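Local coordinates for protein sulfoquinovosidase (Escherichia coli, PDB 5AEG) that hydrolyses sulfoquinovosyl diacylglycerides and simpler sulfoquinovosides such as sulfoquinovosyl glycerol, releasing sulfoquinovose for sulfoglycolysis, at residues N335-S340 against G372-L377; R301-W306 against S340-C345; P37-G42 against I65-A70; D18-H23 against L30-D35. All blocks are in the same frame, centred on the assembly; numbering follows the deposited sequence.

How the contacts relate
Along the chain contact 4 comes first, then contact 3, and both close before contact 2 opens; contacts 2 and 1 interlock, their segments alternating in sequence. Contacts 4 and 3 join strands of the N-terminal beta region, their centres about 11 Å apart, and they touch through Lys34 with Asp69 and His32 with Thr68. Contacts 1 and 2 have centres about 9 Å apart, share Ser340 and lie in the family 31 TIM-barrel domain; Tyr337 O meets Trp306 NE1 between them. The centres of contacts 2 and 4 are about 57 Å apart: contacts 1 and 2 border the active site, whereas contacts 3 and 4 lie away from the substrate-binding and catalytic residues.

Contact 1 (N335-S340 against G372-L377); sequences NPYVAS and GGVVDL
Val338 and Gly373 face each other as an antiparallel hydrogen-bonded pair: Val338 N donates to Gly373 O at 3.0 Å, and Gly373 N returns the bond to Val338 O at 2.8 Å. Beyond the strand end, Val375 N reaches Pro336 O over 3.2 Å, and a water donates to both Pro336 O and Val375 O, so the proline carbonyl is gripped twice. Weaker CA-H...O contacts fill in between, with Tyr337 CA 3.1 Å from Gly373 O. The turn into the strand is an Asx turn, Asn335 OD1 accepting from Tyr337 N at 2.9 Å.

Apolar contact is modest. Tyr337 CG stands anti to its carbonyl carbon (chi1 -52°), and the ring lies beside Val374, Tyr337 CD1 to Val374 CG2 4.2 Å, while Gly373 O sits in the ring plane at its edge. Val338 CG2 and Val375 CG2 meet at 4.3 Å. At Gly372 the strands come close, Ala339 CA to Gly372 CA 4.3 Å.

Tyr337 OH bonds to Tyr409 O, and its ring meets Phe367 and Phe406 edge-to-face, close to the substrate-binding Trp304. Strand 370-374 runs between 337-339 and 364-367 in a small antiparallel sheet; helices 343-351 and 380-395 pack on Val338, and helix 422-444 touches Pro336 and Leu377.

Contact 2 (R301-W306 against S340-C345); sequences RVMWNW and SDKDLC
Asn305 OD1 takes the backbone N-H of Leu344, in the first turn of helix 343-351, at 3.1 Å. The bond is nearly straight, 160° at the hydrogen, and arrives in the amide plane on a lone pair of the oxygen. A water donates to the same OD1 at 2.7 Å and accepts from Cys345 N, so one side-chain oxygen serves two successive N-H groups of the helix start, one directly and one through water. Chi1 of -165° sets Asn305 CG anti to the backbone N, and OD1 beyond it reaches the helix.

Packing surrounds this bond. Lys342 CB lies 3.5 Å from Asn305 CG, and Met303 SD touches Lys342 CE at 3.9 Å. The Leu344 and Trp306 side chains cross at about a right angle, Leu344 CD1 lying 3.9 Å from Trp306 CD1 and 3.5 Å from Trp306 N, a buried N-H with no partner in the model. An alanine at Asn305 would probably leave Leu344 N without its acceptor and the water without one of its two ties.

Trp306 NE1 bonds to Tyr337 O. Lys342 holds the helix N-cap position, but Asn305, from another loop, meets the first-turn N-H of Leu344. That loop bears Trp304, which with Arg301 and Val302 binds the sulfoquinovosyl lipid.

Contact 3 (P37-G42 against I65-A70); sequences PCLWIG and IALTDA
Ala66 CB sits over the face of the Trp40 indole, 3.8 Å from the centroid of the five-membered ring and 28° off its normal, a CH-pi contact. Chi1 of -65° puts Trp40 CG anti to the carbonyl carbon, beside the backbone N; the indole lies against Ala66, with Trp40 CD1 3.5 Å from Ala66 CA. Pro37 CG approaches an indole face toward its rim and lies 4.1 Å from Ala66 CB. Lys64 adds a cation-pi contact to the indole. A serine in place of Trp40 would probably leave Ala66 CB without its aromatic cover and Lys64 without its cation-pi partner.

Leu67 packs with Ile41 and Leu39. Leu67 CD1 meets Ile41 CG2 at 3.9 Å, the two side chains crossing at about a right angle, while Leu39 lies beside Leu67 and points the same way, Leu39 CD2 to Leu67 CD1 4.0 Å. Phe83 touches both leucines.

The backbones hold this register. Ile41 and Ile65 exchange both bonds of a hydrogen-bonded pair, Ile65 N to Ile41 O measuring 2.8 Å, and Leu67 N reaches Leu39 O at 2.9 Å. Trp40 and Ala66 form the adjoining non-hydrogen-bonded pair. Strands 39-49 and 56-74 make a long antiparallel beta hairpin, the second strand belonging to the N-terminal galactose mutarotase-like domain of family 31.

Contact 4 (D18-H23 against L30-D35); sequences DSFTLH and LTHSKD
Phe20 and His32 form an antiparallel hydrogen-bonded pair in which both backbones are satisfied: Phe20 N gives to His32 O at 2.9 Å, and His32 N gives back to Phe20 O at 3.1 Å. Two residues on, Leu22 N donates to Leu30 O at 2.9 Å, while the return bond from Leu30 N to Leu22 O is weak at 3.4 Å. Several carbonyls carry a CA-H...O contact as well; His32 O takes one from Ser19 CA and Leu30 O one from Thr21 CA. Toward the hairpin's open end, a water donates to Asp18 OD1 and accepts from Lys34 N, though Asp18 is poorly ordered.

The imidazole has partners at both nitrogens: NE2 meets Thr68 O, and ND1 is weakly bonded to Cys38 N. His32 CB lies over a face of the Phe20 ring, 3.8 Å from the centroid, whereas the two rings, with planes at 22°, are slid so far apart that they barely overlap. Asp18 O lies at the imidazole edge, in plane, 3.7 Å from His32 CD2. Lys34 NZ is paired with Asp69, and Ser33 OG bonds to Asn36 N.

Leu22 and Leu30 lie side by side on the face with Phe20, Leu22 CD2 to Leu30 CD1 3.9 Å; on the opposite face Thr21 CG2 and Thr31 CG2 touch at 3.7 Å. This is a beta hairpin of strands 20-24 and 27-32, to which strand 9-12 adds a third antiparallel strand.

Contact 1 (N335-S340 against G372-L377)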
# COMPACT_ATOMS: atom_id res chain seq x y z
N ASN A 335 5.28 -15.60 -4.20
CA ASN A 335 4.73 -15.29 -2.91
C ASN A 335 5.52 -16.06 -1.82
O ASN A 335 6.38 -16.88 -2.21
CB ASN A 335 3.25 -15.44 -2.90
CG ASN A 335 2.74 -16.84 -2.82
OD1 ASN A 335 3.25 -17.68 -2.13
ND2 ASN A 335 1.63 -17.06 -3.45
N PRO A 336 5.25 -15.80 -0.55
CA PRO A 336 6.17 -16.35 0.47
C PRO A 336 5.65 -17.67 1.03
O PRO A 336 6.02 -18.03 2.16
CB PRO A 336 6.23 -15.22 1.47
CG PRO A 336 4.78 -14.74 1.50
CD PRO A 336 4.26 -14.89 0.09
N TYR A 337 4.83 -18.40 0.25
CA TYR A 337 4.38 -19.75 0.54
C TYR A 337 4.93 -20.70 -0.56
O TYR A 337 5.41 -20.24 -1.61
CB TYR A 337 2.88 -19.89 0.54
CG TYR A 337 2.11 -18.88 1.39
CD1 TYR A 337 1.90 -19.09 2.77
CD2 TYR A 337 1.47 -17.78 0.80
CE1 TYR A 337 1.12 -18.20 3.52
CE2 TYR A 337 0.77 -16.87 1.54
CZ TYR A 337 0.53 -17.08 2.91
OH TYR A 337 -0.25 -16.14 3.65
N VAL A 338 4.87 -21.99 -0.27
CA VAL A 338 5.37 -23.01 -1.20
C VAL A 338 4.42 -24.19 -1.17
O VAL A 338 4.15 -24.75 -0.11
CB VAL A 338 6.81 -23.42 -0.91
CG1 VAL A 338 7.82 -22.42 -1.42
CG2 VAL A 338 7.06 -23.71 0.56
N ALA A 339 3.97 -24.61 -2.35
CA ALA A 339 3.02 -25.68 -2.47
C ALA A 339 3.60 -27.00 -1.83
O ALA A 339 4.66 -27.47 -2.23
CB ALA A 339 2.74 -25.94 -3.93
N SER A 340 2.84 -27.62 -0.98
CA SER A 340 3.34 -28.74 -0.13
C SER A 340 3.71 -29.99 -0.93
O SER A 340 4.56 -30.77 -0.49
CB SER A 340 2.34 -29.09 0.94
OG SER A 340 1.19 -29.54 0.32
N GLY A 372 -0.06 -24.86 1.42
CA GLY A 372 1.25 -24.22 1.21
C GLY A 372 1.97 -24.12 2.50
O GLY A 372 1.35 -23.73 3.49
N GLY A 373 3.26 -24.47 2.52
CA GLY A 373 4.13 -24.17 3.68
C GLY A 373 4.48 -22.69 3.76
O GLY A 373 4.61 -21.99 2.74
N VAL A 374 4.59 -22.21 4.98
CA VAL A 374 4.89 -20.84 5.26
C VAL A 374 6.40 -20.75 5.40
O VAL A 374 6.92 -21.27 6.40
CB VAL A 374 4.20 -20.35 6.58
CG1 VAL A 374 4.56 -18.89 6.84
CG2 VAL A 374 2.71 -20.56 6.58
N VAL A 375 7.06 -19.99 4.53
CA VAL A 375 8.49 -19.83 4.57
C VAL A 375 8.82 -18.94 5.76
O VAL A 375 8.23 -17.86 5.93
CB VAL A 375 9.05 -19.21 3.30
CG1 VAL A 375 10.54 -18.94 3.39
CG2 VAL A 375 8.71 -20.07 2.08
N ASP A 376 9.73 -19.39 6.62
CA ASP A 376 9.98 -18.66 7.87
C ASP A 376 11.02 -17.65 7.67
O ASP A 376 12.22 -17.88 7.89
CB ASP A 376 10.31 -19.58 9.05
CG ASP A 376 10.49 -18.80 10.37
OD1 ASP A 376 10.40 -17.54 10.38
OD2 ASP A 376 10.67 -19.46 11.44
N LEU A 377 10.57 -16.45 7.27
CA LEU A 377 11.53 -15.41 6.92
C LEU A 377 12.40 -14.90 8.13
O LEU A 377 13.34 -14.12 7.90
CB LEU A 377 10.83 -14.19 6.22
CG LEU A 377 10.13 -14.54 4.89
CD1 LEU A 377 9.39 -13.34 4.28
CD2 LEU A 377 11.15 -15.03 3.92
O HOH W 1 5.84 -16.72 4.60

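Contact 2 (R301-W306 against S340-C345)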
# COMPACT_ATOMS: atom_id res chain seq x y z
N ARG A 301 -5.65 -21.82 -11.16
CA ARG A 301 -4.90 -21.08 -10.19
C ARG A 301 -3.45 -21.25 -10.63
O ARG A 301 -3.13 -22.14 -11.40
CB ARG A 301 -5.18 -21.70 -8.80
CG ARG A 301 -5.70 -20.82 -7.69
CD ARG A 301 -7.11 -20.31 -7.90
NE ARG A 301 -7.14 -19.19 -8.86
CZ ARG A 301 -8.21 -18.75 -9.55
NH1 ARG A 301 -9.44 -19.31 -9.39
NH2 ARG A 301 -8.03 -17.73 -10.41
N VAL A 302 -2.57 -20.38 -10.16
CA VAL A 302 -1.15 -20.44 -10.39
C VAL A 302 -0.64 -21.60 -9.48
O VAL A 302 -1.13 -21.76 -8.36
CB VAL A 302 -0.48 -19.13 -9.98
CG1 VAL A 302 1.01 -19.21 -10.03
CG2 VAL A 302 -0.96 -18.00 -10.88
N MET A 303 0.35 -22.32 -9.98
CA MET A 303 1.03 -23.37 -9.25
C MET A 303 2.09 -22.72 -8.36
O MET A 303 3.05 -22.05 -8.84
CB MET A 303 1.65 -24.37 -10.29
CG MET A 303 2.54 -25.48 -9.75
SD MET A 303 1.54 -26.77 -8.97
CE MET A 303 0.55 -27.39 -10.32
N TRP A 304 1.97 -22.90 -7.05
CA TRP A 304 2.87 -22.21 -6.14
C TRP A 304 4.24 -22.89 -5.91
O TRP A 304 4.62 -23.28 -4.78
CB TRP A 304 2.16 -21.91 -4.81
CG TRP A 304 1.04 -20.91 -4.89
CD1 TRP A 304 0.51 -20.37 -5.98
CD2 TRP A 304 0.34 -20.36 -3.79
NE1 TRP A 304 -0.55 -19.53 -5.65
CE2 TRP A 304 -0.65 -19.52 -4.30
CE3 TRP A 304 0.42 -20.53 -2.42
CZ2 TRP A 304 -1.52 -18.82 -3.48
CZ3 TRP A 304 -0.49 -19.82 -1.61
CH2 TRP A 304 -1.38 -18.97 -2.15
N ASN A 305 4.98 -23.07 -6.98
CA ASN A 305 6.35 -23.53 -6.92
C ASN A 305 7.16 -22.68 -7.91
O ASN A 305 6.96 -22.79 -9.09
CB ASN A 305 6.42 -25.03 -7.28
CG ASN A 305 7.76 -25.64 -6.88
OD1 ASN A 305 8.04 -25.82 -5.71
ND2 ASN A 305 8.63 -25.81 -7.83
N TRP A 306 8.12 -21.93 -7.37
CA TRP A 306 8.72 -20.74 -8.00
C TRP A 306 9.94 -21.12 -8.87
O TRP A 306 11.10 -20.76 -8.65
CB TRP A 306 8.98 -19.62 -6.97
CG TRP A 306 7.90 -19.55 -5.98
CD1 TRP A 306 8.02 -19.68 -4.62
CD2 TRP A 306 6.55 -19.27 -6.22
NE1 TRP A 306 6.82 -19.57 -4.01
CE2 TRP A 306 5.88 -19.37 -4.97
CE3 TRP A 306 5.79 -19.07 -7.38
CZ2 TRP A 306 4.56 -19.15 -4.83
CZ3 TRP A 306 4.45 -18.86 -7.24
CH2 TRP A 306 3.85 -18.90 -5.99
N SER A 340 2.84 -27.62 -0.98
CA SER A 340 3.34 -28.74 -0.13
C SER A 340 3.71 -29.99 -0.93
O SER A 340 4.56 -30.77 -0.49
CB SER A 340 2.34 -29.09 0.94
OG SER A 340 1.19 -29.54 0.32
N ASP A 341 3.11 -30.16 -2.11
CA ASP A 341 3.41 -31.32 -2.96
C ASP A 341 4.53 -31.08 -3.97
O ASP A 341 4.68 -31.90 -4.84
CB ASP A 341 2.14 -31.76 -3.67
CG ASP A 341 1.57 -30.68 -4.63
OD1 ASP A 341 1.79 -29.43 -4.49
OD2 ASP A 341 0.79 -31.06 -5.49
N LYS A 342 5.29 -29.98 -3.90
CA LYS A 342 6.32 -29.65 -4.91
C LYS A 342 7.64 -29.49 -4.26
O LYS A 342 7.73 -29.50 -3.03
CB LYS A 342 5.90 -28.38 -5.72
CG LYS A 342 4.60 -28.62 -6.47
CD LYS A 342 4.93 -29.45 -7.73
CE LYS A 342 3.69 -29.94 -8.44
NZ LYS A 342 4.13 -30.86 -9.48
N ASP A 343 8.65 -29.28 -5.09
CA ASP A 343 10.07 -29.37 -4.78
C ASP A 343 10.51 -28.42 -3.72
O ASP A 343 11.26 -28.80 -2.81
CB ASP A 343 10.89 -28.89 -6.00
CG ASP A 343 10.95 -29.89 -7.09
OD1 ASP A 343 10.49 -31.05 -6.87
OD2 ASP A 343 11.46 -29.48 -8.18
N LEU A 344 10.15 -27.13 -3.88
CA LEU A 344 10.67 -26.14 -2.92
C LEU A 344 10.23 -26.42 -1.52
O LEU A 344 11.03 -26.20 -0.62
CB LEU A 344 10.30 -24.67 -3.24
CG LEU A 344 10.85 -24.17 -4.56
CD1 LEU A 344 10.39 -22.73 -4.82
CD2 LEU A 344 12.38 -24.18 -4.57
N CYS A 345 8.99 -26.83 -1.31
CA CYS A 345 8.48 -27.06 0.05
C CYS A 345 9.18 -28.29 0.66
O CYS A 345 9.40 -28.33 1.87
CB CYS A 345 6.97 -27.33 0.03
SG CYS A 345 6.17 -27.28 1.68
O HOH W 2 6.92 -26.08 -3.28

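Contact 3 (P37-G42 against I65-A70)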
# COMPACT_ATOMS: atom_id res chain seq x y z
N PRO A 37 -6.51 12.36 32.55
CA PRO A 37 -5.24 11.70 32.30
C PRO A 37 -5.00 11.48 30.78
O PRO A 37 -5.95 11.49 29.97
CB PRO A 37 -5.41 10.32 33.02
CG PRO A 37 -6.86 10.14 33.16
CD PRO A 37 -7.51 11.48 33.15
N CYS A 38 -3.76 11.26 30.44
CA CYS A 38 -3.34 11.01 29.12
C CYS A 38 -3.03 9.55 28.96
O CYS A 38 -2.87 9.08 27.80
CB CYS A 38 -2.12 11.83 28.78
SG CYS A 38 -0.51 11.39 29.45
N LEU A 39 -2.98 8.79 30.07
CA LEU A 39 -2.50 7.38 29.98
C LEU A 39 -3.29 6.40 30.77
O LEU A 39 -3.66 6.68 31.92
CB LEU A 39 -1.04 7.29 30.28
CG LEU A 39 -0.34 5.96 30.36
CD1 LEU A 39 -0.20 5.28 28.99
CD2 LEU A 39 1.04 6.11 30.92
N TRP A 40 -3.70 5.30 30.09
CA TRP A 40 -4.30 4.15 30.71
C TRP A 40 -3.47 2.92 30.34
O TRP A 40 -2.92 2.82 29.24
CB TRP A 40 -5.77 3.90 30.23
CG TRP A 40 -6.83 4.87 30.54
CD1 TRP A 40 -7.87 4.65 31.32
CD2 TRP A 40 -6.98 6.20 30.01
NE1 TRP A 40 -8.71 5.73 31.33
CE2 TRP A 40 -8.16 6.73 30.57
CE3 TRP A 40 -6.21 6.99 29.16
CZ2 TRP A 40 -8.62 8.02 30.30
CZ3 TRP A 40 -6.64 8.27 28.86
CH2 TRP A 40 -7.87 8.77 29.40
N ILE A 41 -3.32 1.98 31.29
CA ILE A 41 -2.72 0.70 31.02
C ILE A 41 -3.64 -0.43 31.54
O ILE A 41 -4.53 -0.23 32.34
CB ILE A 41 -1.29 0.57 31.55
CG1 ILE A 41 -1.22 0.50 33.10
CG2 ILE A 41 -0.49 1.78 31.13
CD1 ILE A 41 0.17 0.09 33.62
N GLY A 42 -3.34 -1.63 31.12
CA GLY A 42 -4.14 -2.75 31.56
C GLY A 42 -3.73 -4.01 30.86
O GLY A 42 -2.60 -4.19 30.49
N ILE A 65 -7.00 0.79 33.26
CA ILE A 65 -6.82 1.61 34.49
C ILE A 65 -6.13 2.90 34.15
O ILE A 65 -5.07 2.88 33.53
CB ILE A 65 -5.90 0.88 35.51
CG1 ILE A 65 -6.44 -0.50 35.79
CG2 ILE A 65 -5.85 1.67 36.80
CD1 ILE A 65 -5.43 -1.49 36.28
N ALA A 66 -6.71 4.00 34.59
CA ALA A 66 -6.22 5.33 34.33
C ALA A 66 -5.10 5.61 35.30
O ALA A 66 -5.29 5.40 36.53
CB ALA A 66 -7.36 6.33 34.52
N LEU A 67 -3.94 5.98 34.77
CA LEU A 67 -2.78 6.34 35.57
C LEU A 67 -2.85 7.84 35.81
O LEU A 67 -2.25 8.65 35.13
CB LEU A 67 -1.47 5.87 34.98
CG LEU A 67 -1.40 4.41 34.65
CD1 LEU A 67 0.03 4.09 34.23
CD2 LEU A 67 -1.79 3.50 35.79
N THR A 68 -3.61 8.17 36.85
CA THR A 68 -3.94 9.55 37.15
C THR A 68 -2.76 10.32 37.81
O THR A 68 -2.64 11.56 37.67
CB THR A 68 -5.11 9.59 38.10
OG1 THR A 68 -4.79 8.80 39.25
CG2 THR A 68 -6.40 9.04 37.44
N ASP A 69 -1.86 9.60 38.47
CA ASP A 69 -0.78 10.27 39.22
C ASP A 69 0.49 10.30 38.45
O ASP A 69 0.88 9.31 37.81
CB ASP A 69 -0.49 9.53 40.55
CG ASP A 69 -1.72 9.31 41.40
OD1 ASP A 69 -2.72 10.03 41.21
OD2 ASP A 69 -1.71 8.37 42.23
N ALA A 70 1.19 11.44 38.48
CA ALA A 70 2.46 11.55 37.79
C ALA A 70 3.50 12.28 38.65
O ALA A 70 3.20 13.33 39.20
CB ALA A 70 2.28 12.32 36.51

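Contact 4 (D18-H23 against L30-D35)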
# COMPACT_ATOMS: atom_id res chain seq x y z
N ASP A 18 -0.20 15.41 39.80
CA ASP A 18 -0.66 16.76 39.45
C ASP A 18 -0.57 16.95 37.89
O ASP A 18 -0.21 16.00 37.20
CB ASP A 18 0.14 17.81 40.25
CG ASP A 18 -0.44 19.23 40.15
OD1 ASP A 18 -1.69 19.39 40.17
OD2 ASP A 18 0.37 20.19 40.00
N SER A 19 -0.89 18.15 37.37
CA SER A 19 -1.00 18.39 35.93
C SER A 19 0.29 18.81 35.14
O SER A 19 1.21 19.42 35.68
CB SER A 19 -2.12 19.40 35.70
OG SER A 19 -1.53 20.66 35.62
N PHE A 20 0.36 18.45 33.85
CA PHE A 20 1.47 18.87 32.96
C PHE A 20 1.05 19.07 31.48
O PHE A 20 -0.05 18.63 31.09
CB PHE A 20 2.69 17.95 33.09
CG PHE A 20 2.56 16.58 32.47
CD1 PHE A 20 2.70 16.39 31.09
CD2 PHE A 20 2.38 15.46 33.26
CE1 PHE A 20 2.62 15.14 30.52
CE2 PHE A 20 2.30 14.20 32.70
CZ PHE A 20 2.41 14.04 31.33
N THR A 21 1.93 19.73 30.69
CA THR A 21 1.76 19.92 29.23
C THR A 21 3.09 19.77 28.59
O THR A 21 4.11 19.99 29.25
CB THR A 21 1.10 21.24 28.79
OG1 THR A 21 1.87 22.36 29.22
CG2 THR A 21 -0.31 21.34 29.25
N LEU A 22 3.12 19.23 27.37
CA LEU A 22 4.33 19.11 26.65
C LEU A 22 4.00 19.72 25.26
O LEU A 22 3.04 19.24 24.58
CB LEU A 22 4.75 17.67 26.49
CG LEU A 22 5.89 17.41 25.49
CD1 LEU A 22 7.24 17.99 25.95
CD2 LEU A 22 6.03 15.92 25.25
N HIS A 23 4.76 20.75 24.87
CA HIS A 23 4.67 21.34 23.55
C HIS A 23 5.96 20.93 22.87
O HIS A 23 7.00 20.75 23.51
CB HIS A 23 4.56 22.89 23.57
CG HIS A 23 3.23 23.43 23.99
ND1 HIS A 23 2.84 23.53 25.30
CD2 HIS A 23 2.22 23.93 23.26
CE1 HIS A 23 1.64 24.08 25.37
NE2 HIS A 23 1.24 24.32 24.13
N LEU A 30 1.02 16.56 24.55
CA LEU A 30 0.42 15.88 25.72
C LEU A 30 -0.10 16.88 26.74
O LEU A 30 0.56 17.92 26.98
CB LEU A 30 1.46 15.04 26.44
CG LEU A 30 2.26 14.01 25.69
CD1 LEU A 30 3.38 13.42 26.54
CD2 LEU A 30 1.33 12.88 25.24
N THR A 31 -1.29 16.63 27.29
CA THR A 31 -1.78 17.30 28.49
C THR A 31 -2.32 16.22 29.39
O THR A 31 -2.90 15.27 28.92
CB THR A 31 -2.98 18.17 28.25
OG1 THR A 31 -3.98 17.34 27.68
CG2 THR A 31 -2.65 19.19 27.29
N HIS A 32 -2.11 16.38 30.69
CA HIS A 32 -2.42 15.37 31.71
C HIS A 32 -2.81 16.09 32.98
O HIS A 32 -2.06 16.95 33.43
CB HIS A 32 -1.19 14.54 32.05
CG HIS A 32 -1.40 13.58 33.18
ND1 HIS A 32 -1.93 12.32 32.99
CD2 HIS A 32 -1.14 13.68 34.50
CE1 HIS A 32 -2.01 11.68 34.15
NE2 HIS A 32 -1.52 12.48 35.08
N SER A 33 -3.91 15.72 33.58
CA SER A 33 -4.12 16.02 34.99
C SER A 33 -4.75 14.80 35.62
O SER A 33 -5.12 13.82 34.90
CB SER A 33 -5.06 17.19 35.13
OG SER A 33 -6.32 16.84 34.58
N LYS A 34 -4.89 14.86 36.94
CA LYS A 34 -5.57 13.81 37.71
C LYS A 34 -6.94 13.62 37.17
O LYS A 34 -7.36 12.51 36.98
CB LYS A 34 -5.67 14.14 39.22
CG LYS A 34 -4.77 13.29 40.11
CD LYS A 34 -5.51 12.82 41.38
CE LYS A 34 -4.56 12.30 42.47
NZ LYS A 34 -4.79 10.89 42.93
N ASP A 35 -7.59 14.71 36.80
CA ASP A 35 -8.98 14.67 36.22
C ASP A 35 -9.08 14.32 34.76
O ASP A 35 -10.13 13.83 34.34
CB ASP A 35 -9.65 16.04 36.34
CG ASP A 35 -9.52 16.62 37.73
OD1 ASP A 35 -10.36 16.23 38.58
OD2 ASP A 35 -8.55 17.39 37.97
O HOH W 3 -3.61 17.39 38.63